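PDB 5YHY: zinc transport transcriptional regulator from Lactococcus lactis subsp. lactis, which binds zinc and, as a winged helix-turn-helix regulator of the MarR family, probably binds DNA to control transcription in response to zinc. Local coordinates for residues Q50-T53 / N54-A58; L61-S64 / P65-T69; M2-A5 / N6-Q10. The protein carries 1 engineered substitution. All blocks are in the same frame, centred on the assembly; numbering follows the deposited sequence.

Interaction 1. Residues Q50-T53 / N54-A58; sequences QIST and NAKIA
The chain runs extended through Ser52 and Thr53 and turns into a helix at Asn54, where the carbonyl O of Thr53 accepts the first helical hydrogen bond from Ile57 N at 3.0 Å. Thr53 is the N-cap residue. Its OG1 takes the N-H of Lys56, with 3.0 Å between Thr53 OG1 and Lys56 N and an N-H...O angle of 160°. With chi1 at 64°, OG1 sits between the backbone N and the carbonyl carbon, which turns it over the open end of the first turn, while CG2 stands anti to the carbonyl carbon. Lys56 then lies alongside the cap. Lys56 CB is 3.4 Å from Thr53 OG1, and Lys56 CG rests on Ser52 CB at 3.9 Å. Beyond CG the lysine chain bends twice and leaves the loop, and NZ forms a salt bridge with Glu59. From the inner side, Ile57 brings CG1 to 3.2 Å from Thr53 O and to 4.0 Å from Ser52 CB. Ser52 OG gives a hydrogen bond of 2.7 Å to Gln50 O, reaching it from above the carbonyl plane, so this buried hydroxyl has a partner in the loop. Ile57 also packs on Ile43 and Leu46 of helix 38-49, and Asn54 OD1 accepts from Trp95 NE1 on strand 93-97. The arrangement is a threonine N-cap on helix 54-61, within the winged helix-turn-helix fold of the MarR family.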
loop_
_atom_site.group_PDB
_atom_site.type_symbol
_atom_site.label_atom_id
_atom_site.label_comp_id
_atom_site.label_asym_id
_atom_site.label_seq_id
_atom_site.Cartn_x
_atom_site.Cartn_y
_atom_site.Cartn_z
ATOM N N GLN A 50 -7.043 0.782 30.368
ATOM C CA GLN A 50 -7.249 1.798 31.397
ATOM C C GLN A 50 -8.424 2.713 31.064
ATOM O O GLN A 50 -8.481 3.272 29.975
ATOM C CB GLN A 50 -6.000 2.670 31.533
ATOM C CG GLN A 50 -4.910 2.106 32.428
ATOM C CD GLN A 50 -5.209 2.295 33.904
ATOM O OE1 GLN A 50 -5.760 1.405 34.558
ATOM N NE2 GLN A 50 -4.841 3.458 34.439
ATOM N N ILE A 51 -9.341 2.881 32.011
ATOM C CA ILE A 51 -10.358 3.926 31.896
ATOM C C ILE A 51 -9.644 5.270 31.763
ATOM O O ILE A 51 -8.705 5.553 32.511
ATOM C CB ILE A 51 -11.284 3.940 33.131
ATOM C CG1 ILE A 51 -12.171 2.693 33.139
ATOM C CG2 ILE A 51 -12.122 5.205 33.158
ATOM C CD1 ILE A 51 -13.009 2.547 34.399
ATOM N N SER A 52 -10.073 6.102 30.813
ATOM C CA SER A 52 -9.281 7.267 30.446
ATOM C C SER A 52 -10.107 8.509 30.148
ATOM O O SER A 52 -11.228 8.417 29.649
ATOM C CB SER A 52 -8.441 6.960 29.195
ATOM O OG SER A 52 -7.655 5.790 29.348
ATOM N N THR A 53 -9.526 9.671 30.424
ATOM C CA THR A 53 -10.105 10.949 30.017
ATOM C C THR A 53 -9.844 11.269 28.542
ATOM O O THR A 53 -8.996 10.641 27.896
ATOM C CB THR A 53 -9.505 12.104 30.841
ATOM O OG1 THR A 53 -8.102 12.200 30.555
ATOM C CG2 THR A 53 -9.702 11.863 32.333
ATOM N N ASN A 54 -10.557 12.262 28.013
ATOM C CA ASN A 54 -10.275 12.745 26.664
ATOM C C ASN A 54 -8.809 13.142 26.543
ATOM O O ASN A 54 -8.159 12.850 25.537
ATOM C CB ASN A 54 -11.137 13.960 26.313
ATOM C CG ASN A 54 -12.583 13.604 26.078
ATOM O OD1 ASN A 54 -13.206 12.933 26.894
ATOM N ND2 ASN A 54 -13.130 14.060 24.958
ATOM N N ALA A 55 -8.300 13.824 27.567
ATOM C CA ALA A 55 -6.912 14.296 27.553
ATOM C C ALA A 55 -5.925 13.144 27.485
ATOM O O ALA A 55 -4.968 13.187 26.713
ATOM C CB ALA A 55 -6.626 15.165 28.774
ATOM N N LYS A 56 -6.174 12.108 28.281
ATOM C CA LYS A 56 -5.306 10.942 28.317
ATOM C C LYS A 56 -5.309 10.214 26.972
ATOM O O LYS A 56 -4.268 9.742 26.501
ATOM C CB LYS A 56 -5.739 10.002 29.446
ATOM C CG LYS A 56 -4.988 8.687 29.504
ATOM C CD LYS A 56 -3.507 8.897 29.779
ATOM C CE LYS A 56 -3.276 9.651 31.076
ATOM N NZ LYS A 56 -1.828 9.667 31.438
ATOM N N ILE A 57 -6.478 10.138 26.343
ATOM C CA ILE A 57 -6.568 9.506 25.035
ATOM C C ILE A 57 -5.731 10.256 23.993
ATOM O O ILE A 57 -4.998 9.645 23.212
ATOM C CB ILE A 57 -8.025 9.379 24.560
ATOM C CG1 ILE A 57 -8.808 8.457 25.500
ATOM C CG2 ILE A 57 -8.067 8.829 23.145
ATOM C CD1 ILE A 57 -10.326 8.485 25.262
ATOM N N ALA A 58 -5.852 11.585 23.977
ATOM C CA ALA A 58 -5.089 12.409 23.044
ATOM C C ALA A 58 -3.595 12.245 23.281
ATOM O O ALA A 58 -2.812 12.169 22.334
ATOM C CB ALA A 58 -5.485 13.891 23.173
#

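Interaction 2. Residues L61-S64 / P65-T69; sequences LKIS and PAAVT
A serine N-cap starts helix 65-77, which follows the short turn after helix 54-61 in the helix-turn-helix. Ser64 OG accepts from Ala67 N, with 3.2 Å between Ser64 OG and Ala67 N and a nearly straight N-H...O angle of 162°. The backbone of the same residue is used as well. Ser64 O receives Val68 N at 3.0 Å, the first helical hydrogen bond. Ser64 thus serves two amides of the first turn, one by its side chain and one by its carbonyl. Pro65 follows as the first helical residue, a position where the missing N-H costs no helical bond. Across the peptide bond, Pro65 CD lies a tight 3.4 Å from Ser64 CB. One residue before the cap, Ile63 covers the inner side of the turn. Its chi1 of 57° places CG1 between the backbone N and the carbonyl carbon and directs the branch to Val68. There Ile63 CG1 meets Val68 CG2 at 3.8 Å, the two side chains crossing at about a right angle. Ile63 CB also lies 4.1 Å from Ala67 CB. Val68 is buried and continues onto Ile57 and Ala58 of helix 54-61, while Ile63 touches Thr39 of helix 38-49. Together the serine cap and the Ile63-Val68 contact shape the turn between helices 54-61 and 65-77, the helix-turn-helix of this MarR-family winged-helix fold.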
loop_
_atom_site.group_PDB
_atom_site.type_symbol
_atom_site.label_atom_id
_atom_site.label_comp_id
_atom_site.label_asym_id
_atom_site.label_seq_id
_atom_site.Cartn_x
_atom_site.Cartn_y
_atom_site.Cartn_z
ATOM N N LEU A 61 -2.470 8.426 22.222
ATOM C CA LEU A 61 -2.554 8.108 20.805
ATOM C C LEU A 61 -1.855 9.157 19.946
ATOM O O LEU A 61 -1.763 9.006 18.726
ATOM C CB LEU A 61 -4.016 7.950 20.362
ATOM C CG LEU A 61 -4.811 6.837 21.047
ATOM C CD1 LEU A 61 -6.183 6.725 20.403
ATOM C CD2 LEU A 61 -4.077 5.504 20.982
ATOM N N LYS A 62 -1.371 10.212 20.592
ATOM C CA LYS A 62 -0.657 11.283 19.905
ATOM C C LYS A 62 -1.512 11.925 18.823
ATOM O O LYS A 62 -1.054 12.152 17.704
ATOM C CB LYS A 62 0.665 10.765 19.316
ATOM C CG LYS A 62 1.618 10.227 20.363
ATOM C CD LYS A 62 2.989 9.938 19.755
ATOM C CE LYS A 62 4.043 9.732 20.836
ATOM N NZ LYS A 62 3.849 8.455 21.566
ATOM N N ILE A 63 -2.761 12.218 19.166
ATOM C CA ILE A 63 -3.680 12.881 18.237
ATOM C C ILE A 63 -4.336 14.069 18.928
ATOM O O ILE A 63 -4.194 14.243 20.133
ATOM C CB ILE A 63 -4.766 11.930 17.708
ATOM C CG1 ILE A 63 -5.548 11.335 18.881
ATOM C CG2 ILE A 63 -4.146 10.836 16.829
ATOM C CD1 ILE A 63 -6.627 10.334 18.465
ATOM N N SER A 64 -5.046 14.889 18.159
ATOM C CA SER A 64 -5.577 16.143 18.682
ATOM C C SER A 64 -6.896 15.942 19.421
ATOM O O SER A 64 -7.570 14.932 19.228
ATOM C CB SER A 64 -5.792 17.145 17.546
ATOM O OG SER A 64 -6.952 16.810 16.807
ATOM N N PRO A 65 -7.273 16.906 20.273
ATOM C CA PRO A 65 -8.571 16.804 20.947
ATOM C C PRO A 65 -9.726 16.692 19.943
ATOM O O PRO A 65 -10.677 15.962 20.204
ATOM C CB PRO A 65 -8.647 18.109 21.746
ATOM C CG PRO A 65 -7.194 18.414 22.051
ATOM C CD PRO A 65 -6.463 18.023 20.801
ATOM N N ALA A 66 -9.643 17.377 18.807
ATOM C CA ALA A 66 -10.706 17.253 17.804
ATOM C C ALA A 66 -10.835 15.817 17.296
ATOM O O ALA A 66 -11.940 15.307 17.109
ATOM C CB ALA A 66 -10.470 18.210 16.632
ATOM N N ALA A 67 -9.700 15.175 17.041
ATOM C CA ALA A 67 -9.702 13.802 16.564
ATOM C C ALA A 67 -10.312 12.883 17.614
ATOM O O ALA A 67 -11.063 11.961 17.288
ATOM C CB ALA A 67 -8.285 13.357 16.209
ATOM N N VAL A 68 -9.971 13.126 18.874
ATOM C CA VAL A 68 -10.480 12.300 19.957
ATOM C C VAL A 68 -11.992 12.488 20.079
ATOM O O VAL A 68 -12.751 11.514 20.187
ATOM C CB VAL A 68 -9.789 12.638 21.284
ATOM C CG1 VAL A 68 -10.500 11.954 22.441
ATOM C CG2 VAL A 68 -8.330 12.224 21.235
ATOM N N THR A 69 -12.427 13.739 20.049
ATOM C CA THR A 69 -13.853 14.056 20.153
ATOM C C THR A 69 -14.660 13.339 19.067
ATOM O O THR A 69 -15.703 12.757 19.352
ATOM C CB THR A 69 -14.080 15.578 20.083
ATOM O OG1 THR A 69 -13.516 16.181 21.256
ATOM C CG2 THR A 69 -15.574 15.905 20.004
#

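Interaction 3. Residues M2-A5 / N6-Q10; sequences MSLA and NQIDQ
Met2 lies across the start of helix 4-19, where it touches Asn6, Gln7 and Gln10. From CB its chain runs out with CG anti to the backbone N (chi1 -180°) and passes along the helix surface. Met2 CG comes against Asn6 CB at 3.4 Å. SD follows over Gln7, with 3.8 Å between Met2 SD and Gln7 CG. After a bend at chi3, the methyl Met2 CE ends beside the amide of Gln10, 3.2 Å from Gln10 NE2. The side chain thereby runs along about one turn of the helix, from Asn6 to Gln10. Next along the chain, Ser3 is the N-cap, and Ser3 OG accepts from Asn6 N at 3.1 Å. A water accepts from both Ser3 N and Asn6 ND2, so it bridges the cap to the asparagine amide. This is the opening of the N-terminal helix, which packs against the second subunit of the MarR-type dimer. Gln7 reaches back past the cap, and Gln7 NE2 donates to Met2 O at 3.2 Å with an angle of 166°. The carbonyl O lies in the amide plane of Gln7, but NE2 stands 47° out of the carbonyl plane of Met2. At the other end of that amide, OE1 is hydrogen-bonded to Ser135 OG of the second subunit. A leucine in place of Gln7 would probably leave Met2 O without this donor and the hydroxyl of Ser135 of the second subunit without its mate. On the buried side, Leu4 CG packs on Ile8 CD1 at 3.9 Å, and Ile8 also meets Tyr119 of the second subunit.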
loop_
_atom_site.group_PDB
_atom_site.type_symbol
_atom_site.label_atom_id
_atom_site.label_comp_id
_atom_site.label_asym_id
_atom_site.label_seq_id
_atom_site.Cartn_x
_atom_site.Cartn_y
_atom_site.Cartn_z
ATOM N N MET A 2 16.785 -11.109 -10.941
ATOM C CA MET A 2 16.108 -9.821 -11.083
ATOM C C MET A 2 16.910 -8.725 -10.385
ATOM O O MET A 2 17.515 -8.977 -9.344
ATOM C CB MET A 2 14.711 -9.929 -10.463
ATOM C CG MET A 2 13.875 -8.673 -10.533
ATOM S SD MET A 2 12.265 -8.861 -9.731
ATOM C CE MET A 2 11.558 -10.213 -10.676
ATOM N N SER A 3 16.930 -7.516 -10.952
ATOM C CA SER A 3 17.647 -6.407 -10.328
ATOM C C SER A 3 16.951 -6.056 -9.027
ATOM O O SER A 3 15.766 -6.332 -8.867
ATOM C CB SER A 3 17.682 -5.169 -11.232
ATOM O OG SER A 3 16.417 -4.511 -11.280
ATOM N N LEU A 4 17.687 -5.453 -8.104
ATOM C CA LEU A 4 17.085 -5.046 -6.841
ATOM C C LEU A 4 16.003 -4.005 -7.097
ATOM O O LEU A 4 14.964 -4.018 -6.442
ATOM C CB LEU A 4 18.124 -4.505 -5.858
ATOM C CG LEU A 4 17.594 -4.162 -4.460
ATOM C CD1 LEU A 4 17.104 -5.407 -3.715
ATOM C CD2 LEU A 4 18.642 -3.429 -3.632
ATOM N N ALA A 5 16.245 -3.100 -8.041
ATOM C CA ALA A 5 15.238 -2.095 -8.378
ATOM C C ALA A 5 13.914 -2.747 -8.754
ATOM O O ALA A 5 12.850 -2.325 -8.303
ATOM C CB ALA A 5 15.723 -1.194 -9.517
ATOM N N ASN A 6 13.979 -3.774 -9.594
ATOM C CA ASN A 6 12.778 -4.471 -10.004
ATOM C C ASN A 6 12.143 -5.229 -8.841
ATOM O O ASN A 6 10.925 -5.251 -8.706
ATOM C CB ASN A 6 13.080 -5.395 -11.179
ATOM C CG ASN A 6 13.178 -4.635 -12.481
ATOM O OD1 ASN A 6 12.367 -3.747 -12.747
ATOM N ND2 ASN A 6 14.179 -4.959 -13.290
ATOM N N GLN A 7 12.976 -5.792 -7.975
ATOM C CA GLN A 7 12.465 -6.481 -6.786
ATOM C C GLN A 7 11.717 -5.505 -5.889
ATOM O O GLN A 7 10.667 -5.836 -5.312
ATOM C CB GLN A 7 13.607 -7.089 -5.975
ATOM C CG GLN A 7 14.416 -8.169 -6.660
ATOM C CD GLN A 7 15.467 -8.722 -5.732
ATOM O OE1 GLN A 7 15.237 -8.836 -4.516
ATOM N NE2 GLN A 7 16.649 -9.027 -6.283
ATOM N N ILE A 8 12.264 -4.303 -5.747
ATOM C CA ILE A 8 11.605 -3.291 -4.921
ATOM C C ILE A 8 10.259 -2.910 -5.524
ATOM O O ILE A 8 9.246 -2.830 -4.815
ATOM C CB ILE A 8 12.496 -2.046 -4.734
ATOM C CG1 ILE A 8 13.728 -2.406 -3.888
ATOM C CG2 ILE A 8 11.705 -0.909 -4.080
ATOM C CD1 ILE A 8 14.855 -1.392 -4.013
ATOM N N ASP A 9 10.255 -2.682 -6.835
ATOM C CA ASP A 9 9.035 -2.324 -7.563
ATOM C C ASP A 9 7.951 -3.379 -7.341
ATOM O O ASP A 9 6.800 -3.051 -7.022
ATOM C CB ASP A 9 9.374 -2.207 -9.052
ATOM C CG ASP A 9 8.278 -1.538 -9.862
ATOM O OD1 ASP A 9 7.622 -0.604 -9.355
ATOM O OD2 ASP A 9 8.088 -1.943 -11.030
ATOM N N GLN A 10 8.327 -4.645 -7.471
ATOM C CA GLN A 10 7.374 -5.737 -7.310
ATOM C C GLN A 10 6.885 -5.882 -5.871
ATOM O O GLN A 10 5.712 -6.155 -5.638
ATOM C CB GLN A 10 7.950 -7.046 -7.842
ATOM C CG GLN A 10 8.148 -7.003 -9.349
ATOM C CD GLN A 10 8.562 -8.335 -9.937
ATOM O OE1 GLN A 10 8.504 -9.375 -9.271
ATOM N NE2 GLN A 10 8.979 -8.312 -11.201
HETATM O O HOH W 1 15.866 -7.105 -13.716
#

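From the N terminus, interaction 3 comes first, at the start of helix 4-19, where the second subunit packs against it. The chain then passes through helix 38-49 to interaction 1, which turns the loop after that helix into helix 54-61. Interaction 2 follows and starts helix 65-77. Each is local, between adjoining segments, so none closes a long loop. The three lie in series, and none encloses or crosses another. Interactions 1 and 2 pack on each other, and Ala58 O is probably hydrogen-bonded to Ile63 N. Together they join consecutive helices of the helix-turn-helix. Interaction 3 lies on the opposite side of the chain's centre, about 44 Å from interaction 1, centre to centre.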